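MutT/nudix family protein (Enterococcus faecalis, PDB 2FML) is of unknown function but joins a Nudix-family domain to an NrtR-like winged-helix domain, and so may act as a nucleotide-responsive transcription regulator. Local coordinates at residues V45-N50 against L129-E134; Q206-L211 against T218-V223. All coordinates share one frame; numbering follows the deposited sequence.

Contact 1 of 2, residues V45-N50 against L129-E134; sequences VLLCYN and LAFIGE
Leu47 is paired through both backbone polar atoms with segment 129-134, strands 45-50 and 129-131 running parallel at 20°. Its N donates to Ala130 O (3.0 Å) and its O accepts from Ile132 N (3.0 Å); one pair earlier, Ala130 N donates to Val45 O. Past this ladder the chains part, and Tyr49 N turns to a water lying beside Ile132 O.

On one face, Leu47 CD1 touches both Leu129 CD1 (3.8 Å), reached diagonally, and the edge of the Phe131 ring at CE1 (4.0 Å), and helix 186-200 packs over Val45, Leu129 and Phe131. On the other face, Leu46 CD2 meets Ala130 CB at 4.0 Å, with Trp148 beside Leu46. Cys48 SG touches Glu134 CG at 3.6 Å.

Among the side chains, Asn50 ND2 donates to Glu134 OE1 (2.9 Å, 167°), meeting it on the syn side, the amide and carboxylate planes 69° apart. Lys57 forms a salt bridge with Glu134 OE2, and Ala53 N binds Asn50 OD1. The two bonds would hold the carboxylate's rotation and probably favour its ionised form; this Nudix-sheet pairing thus rests on a backbone ladder and apolar faces, with one amide-carboxylate bond beyond them.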
# COMPACT_ATOMS: atom_id res chain seq x y z
N VAL A 45 0.36 -0.36 -13.43
CA VAL A 45 0.35 -1.71 -14.04
C VAL A 45 -1.04 -1.96 -14.60
O VAL A 45 -1.98 -2.13 -13.84
CB VAL A 45 0.76 -2.84 -13.08
CG1 VAL A 45 0.70 -4.20 -13.84
CG2 VAL A 45 2.19 -2.61 -12.46
N LEU A 46 -1.15 -1.92 -15.93
CA LEU A 46 -2.40 -2.14 -16.64
C LEU A 46 -2.42 -3.54 -17.21
O LEU A 46 -1.56 -3.90 -18.00
CB LEU A 46 -2.59 -1.13 -17.79
CG LEU A 46 -2.70 0.35 -17.43
CD1 LEU A 46 -2.89 1.12 -18.72
CD2 LEU A 46 -3.93 0.55 -16.56
N LEU A 47 -3.44 -4.31 -16.82
CA LEU A 47 -3.60 -5.69 -17.18
C LEU A 47 -4.91 -5.82 -17.90
O LEU A 47 -5.94 -5.28 -17.48
CB LEU A 47 -3.66 -6.55 -15.93
CG LEU A 47 -2.41 -6.67 -15.10
CD1 LEU A 47 -2.66 -7.64 -13.96
CD2 LEU A 47 -1.19 -7.08 -15.97
N CYS A 48 -4.88 -6.56 -19.01
CA CYS A 48 -6.11 -6.89 -19.72
C CYS A 48 -6.09 -8.38 -20.05
O CYS A 48 -5.11 -9.09 -19.76
CB CYS A 48 -6.26 -5.99 -20.97
SG CYS A 48 -5.12 -6.30 -22.30
N TYR A 49 -7.14 -8.86 -20.71
CA TYR A 49 -7.12 -10.21 -21.17
C TYR A 49 -7.80 -10.32 -22.53
O TYR A 49 -8.94 -9.91 -22.66
CB TYR A 49 -7.80 -11.07 -20.10
CG TYR A 49 -8.11 -12.50 -20.47
CD1 TYR A 49 -7.16 -13.52 -20.32
CD2 TYR A 49 -9.40 -12.84 -20.89
CE1 TYR A 49 -7.51 -14.85 -20.64
CE2 TYR A 49 -9.74 -14.13 -21.20
CZ TYR A 49 -8.80 -15.13 -21.10
OH TYR A 49 -9.22 -16.40 -21.42
N ASN A 50 -7.09 -10.84 -23.54
CA ASN A 50 -7.71 -11.21 -24.81
C ASN A 50 -8.41 -12.61 -24.79
O ASN A 50 -7.72 -13.60 -24.66
CB ASN A 50 -6.64 -11.17 -25.92
CG ASN A 50 -7.25 -11.20 -27.32
OD1 ASN A 50 -7.79 -12.23 -27.77
ND2 ASN A 50 -7.20 -10.07 -28.00
N LEU A 129 -2.39 -0.64 -9.80
CA LEU A 129 -2.82 -1.81 -10.57
C LEU A 129 -4.25 -1.53 -11.09
O LEU A 129 -5.09 -1.00 -10.36
CB LEU A 129 -2.85 -3.03 -9.66
CG LEU A 129 -3.40 -4.38 -10.12
CD1 LEU A 129 -2.78 -4.78 -11.51
CD2 LEU A 129 -3.03 -5.43 -9.06
N ALA A 130 -4.52 -1.83 -12.36
CA ALA A 130 -5.90 -1.80 -12.84
C ALA A 130 -6.08 -2.87 -13.88
O ALA A 130 -5.11 -3.23 -14.60
CB ALA A 130 -6.25 -0.42 -13.44
N PHE A 131 -7.32 -3.36 -13.92
CA PHE A 131 -7.80 -4.38 -14.86
C PHE A 131 -8.75 -3.71 -15.80
O PHE A 131 -9.72 -3.12 -15.32
CB PHE A 131 -8.59 -5.44 -14.11
CG PHE A 131 -7.91 -5.96 -12.91
CD1 PHE A 131 -6.73 -6.70 -13.02
CD2 PHE A 131 -8.44 -5.73 -11.65
CE1 PHE A 131 -6.10 -7.19 -11.91
CE2 PHE A 131 -7.83 -6.24 -10.52
CZ PHE A 131 -6.65 -6.97 -10.65
N ILE A 132 -8.50 -3.79 -17.10
CA ILE A 132 -9.20 -3.00 -18.09
C ILE A 132 -9.37 -3.80 -19.39
O ILE A 132 -8.94 -4.95 -19.48
CB ILE A 132 -8.49 -1.61 -18.34
CG1 ILE A 132 -7.07 -1.76 -18.94
CG2 ILE A 132 -8.40 -0.81 -17.01
CD1 ILE A 132 -6.70 -0.66 -19.96
N GLY A 133 -10.05 -3.22 -20.38
CA GLY A 133 -10.08 -3.80 -21.72
C GLY A 133 -8.78 -3.52 -22.44
O GLY A 133 -8.00 -2.66 -22.01
N GLU A 134 -8.56 -4.26 -23.53
CA GLU A 134 -7.43 -4.09 -24.42
C GLU A 134 -7.70 -2.89 -25.33
O GLU A 134 -8.01 -3.04 -26.53
CB GLU A 134 -7.21 -5.35 -25.27
CG GLU A 134 -5.76 -5.51 -25.76
CD GLU A 134 -5.49 -6.74 -26.62
OE1 GLU A 134 -6.20 -7.76 -26.52
OE2 GLU A 134 -4.53 -6.71 -27.42
O HOH W 1 -9.52 -7.07 -20.58

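Contact 2 of 2, residues Q206-L211 against T218-V223; sequences QVLQVL and TEARKV
Glu219, whose CB rests against Leu211 CD1 at 3.8 Å, has its carboxylate gripped by two groups from outside the contact: Lys51 makes a salt bridge to OE2, and Thr216 N, just ahead of helix 217-228, donates to OE1. The acid chain, extended beyond CG, crosses Leu211 obliquely and takes its carboxylate off to the side, and the two partners would hold the rotation of the group and favour its ionised form. No hydrogen bond passes between the two segments, so what joins them is hydrocarbon.

Val223 is the wedge on the helix side. Its CG1 lies anti to the backbone N (chi1 169°) and faces Leu208 CD2 at 4.2 Å, with Val207 CG2 more loosely placed. Val223 and Leu211 reach toward each other tip to tip, CG2 of the valine lying 3.8 Å from both CG and CD2 of Leu211; the same CG2 approaches Val210 CG2 at 4.3 Å. Both segments fall in the part of the chain related to the NrtR winged-helix family; here a 3-10 segment, 206-211, packs against the helix that follows it. The 3-10 turns are held by bonds such as Gln209 N to Gln206 O (2.8 Å), whereas in the helix Val223 N reaches back four residues to Glu219 O.

One turn before Val223, Ala220 offers its small CB to Leu208 CD2 at 4.0 Å, and Leu208 CD1 lies near the same methyl. Leu208 also packs on Phe248, while Phe240 of helix 237-244 touches Ala220.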
# COMPACT_ATOMS: atom_id res chain seq x y z
N GLN A 206 -11.54 -9.34 -7.97
CA GLN A 206 -11.60 -8.13 -8.78
C GLN A 206 -11.03 -8.36 -10.18
O GLN A 206 -11.56 -7.84 -11.15
CB GLN A 206 -10.88 -6.95 -8.11
CG GLN A 206 -11.73 -5.88 -7.39
CD GLN A 206 -10.84 -4.62 -7.00
OE1 GLN A 206 -11.24 -3.73 -6.22
NE2 GLN A 206 -9.64 -4.58 -7.57
N VAL A 207 -9.96 -9.15 -10.26
CA VAL A 207 -9.29 -9.44 -11.55
C VAL A 207 -10.21 -9.87 -12.70
O VAL A 207 -9.92 -9.58 -13.88
CB VAL A 207 -8.13 -10.48 -11.41
CG1 VAL A 207 -8.70 -11.91 -11.13
CG2 VAL A 207 -7.23 -10.47 -12.69
N LEU A 208 -11.34 -10.52 -12.36
CA LEU A 208 -12.36 -10.90 -13.37
C LEU A 208 -12.97 -9.69 -14.10
O LEU A 208 -13.78 -9.86 -15.00
CB LEU A 208 -13.47 -11.76 -12.72
CG LEU A 208 -13.00 -13.03 -12.03
CD1 LEU A 208 -14.16 -13.76 -11.47
CD2 LEU A 208 -12.22 -13.92 -13.01
N GLN A 209 -12.60 -8.47 -13.67
CA GLN A 209 -12.89 -7.23 -14.41
C GLN A 209 -12.34 -7.25 -15.84
O GLN A 209 -12.99 -6.74 -16.74
CB GLN A 209 -12.33 -6.02 -13.69
CG GLN A 209 -13.21 -5.42 -12.62
CD GLN A 209 -12.54 -4.20 -11.97
OE1 GLN A 209 -11.56 -3.68 -12.48
NE2 GLN A 209 -13.06 -3.77 -10.85
N VAL A 210 -11.16 -7.85 -16.04
CA VAL A 210 -10.59 -7.99 -17.39
C VAL A 210 -11.52 -8.72 -18.42
O VAL A 210 -11.27 -8.68 -19.64
CB VAL A 210 -9.18 -8.70 -17.40
CG1 VAL A 210 -8.18 -8.03 -16.46
CG2 VAL A 210 -9.32 -10.12 -17.13
N LEU A 211 -12.55 -9.37 -17.89
CA LEU A 211 -13.50 -10.13 -18.68
C LEU A 211 -14.67 -9.28 -19.16
O LEU A 211 -15.44 -9.73 -19.99
CB LEU A 211 -13.99 -11.35 -17.89
CG LEU A 211 -13.14 -12.61 -17.84
CD1 LEU A 211 -13.85 -13.68 -16.99
CD2 LEU A 211 -12.82 -13.18 -19.26
N THR A 218 -16.43 -21.00 -17.10
CA THR A 218 -15.27 -21.33 -17.96
C THR A 218 -14.32 -20.14 -18.25
O THR A 218 -13.09 -20.29 -18.17
CB THR A 218 -15.70 -22.04 -19.29
OG1 THR A 218 -16.44 -23.22 -18.97
CG2 THR A 218 -14.45 -22.45 -20.12
N GLU A 219 -14.86 -18.98 -18.58
CA GLU A 219 -14.00 -17.79 -18.75
C GLU A 219 -13.25 -17.45 -17.44
O GLU A 219 -12.05 -17.19 -17.45
CB GLU A 219 -14.79 -16.57 -19.27
CG GLU A 219 -15.39 -16.73 -20.70
CD GLU A 219 -16.48 -15.68 -21.04
OE1 GLU A 219 -17.01 -15.02 -20.11
OE2 GLU A 219 -16.79 -15.49 -22.24
N ALA A 220 -13.97 -17.46 -16.32
CA ALA A 220 -13.37 -17.15 -15.03
C ALA A 220 -12.30 -18.16 -14.70
O ALA A 220 -11.23 -17.79 -14.24
CB ALA A 220 -14.44 -17.11 -13.92
N ARG A 221 -12.58 -19.45 -14.89
CA ARG A 221 -11.54 -20.48 -14.76
C ARG A 221 -10.29 -20.20 -15.63
O ARG A 221 -9.17 -20.38 -15.16
CB ARG A 221 -12.10 -21.87 -15.01
CG ARG A 221 -12.98 -22.37 -13.86
CD ARG A 221 -13.98 -23.48 -14.32
NE ARG A 221 -13.25 -24.64 -14.79
CZ ARG A 221 -13.38 -25.20 -15.98
NH1 ARG A 221 -14.27 -24.73 -16.85
NH2 ARG A 221 -12.63 -26.24 -16.30
N LYS A 222 -10.49 -19.77 -16.89
CA LYS A 222 -9.38 -19.50 -17.87
C LYS A 222 -8.50 -18.33 -17.46
O LYS A 222 -7.30 -18.34 -17.69
CB LYS A 222 -9.95 -19.28 -19.28
CG LYS A 222 -10.60 -20.56 -19.94
CD LYS A 222 -10.60 -20.46 -21.48
CE LYS A 222 -11.31 -21.62 -22.19
NZ LYS A 222 -11.12 -21.48 -23.69
N VAL A 223 -9.11 -17.31 -16.85
CA VAL A 223 -8.38 -16.20 -16.27
C VAL A 223 -7.59 -16.68 -15.04
O VAL A 223 -6.38 -16.50 -14.98
CB VAL A 223 -9.31 -15.04 -15.93
CG1 VAL A 223 -8.56 -14.02 -15.09
CG2 VAL A 223 -9.86 -14.43 -17.20

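Contact 1 and contact 2 lie in series along the chain, in its Nudix and winged-helix parts respectively, yet their centres are only 11 Å apart and their side chains touch. Val210 lies at the seam: its CG1 is 3.5 Å from Phe131 CB, and its CG2 is 3.5 Å from Tyr49 CB. Phe131 CE1 in turn meets Val207 CG2 at 3.6 Å. Tyr49 also packs on Leu211, Lys222 and Val223, so the strand pair abuts both halves of contact 2. Neither contact includes helix 85-97, which carries the central part of the Nudix signature; together they join the two domains largely by apolar packing, with the Glu219-Lys51 salt bridge beside it.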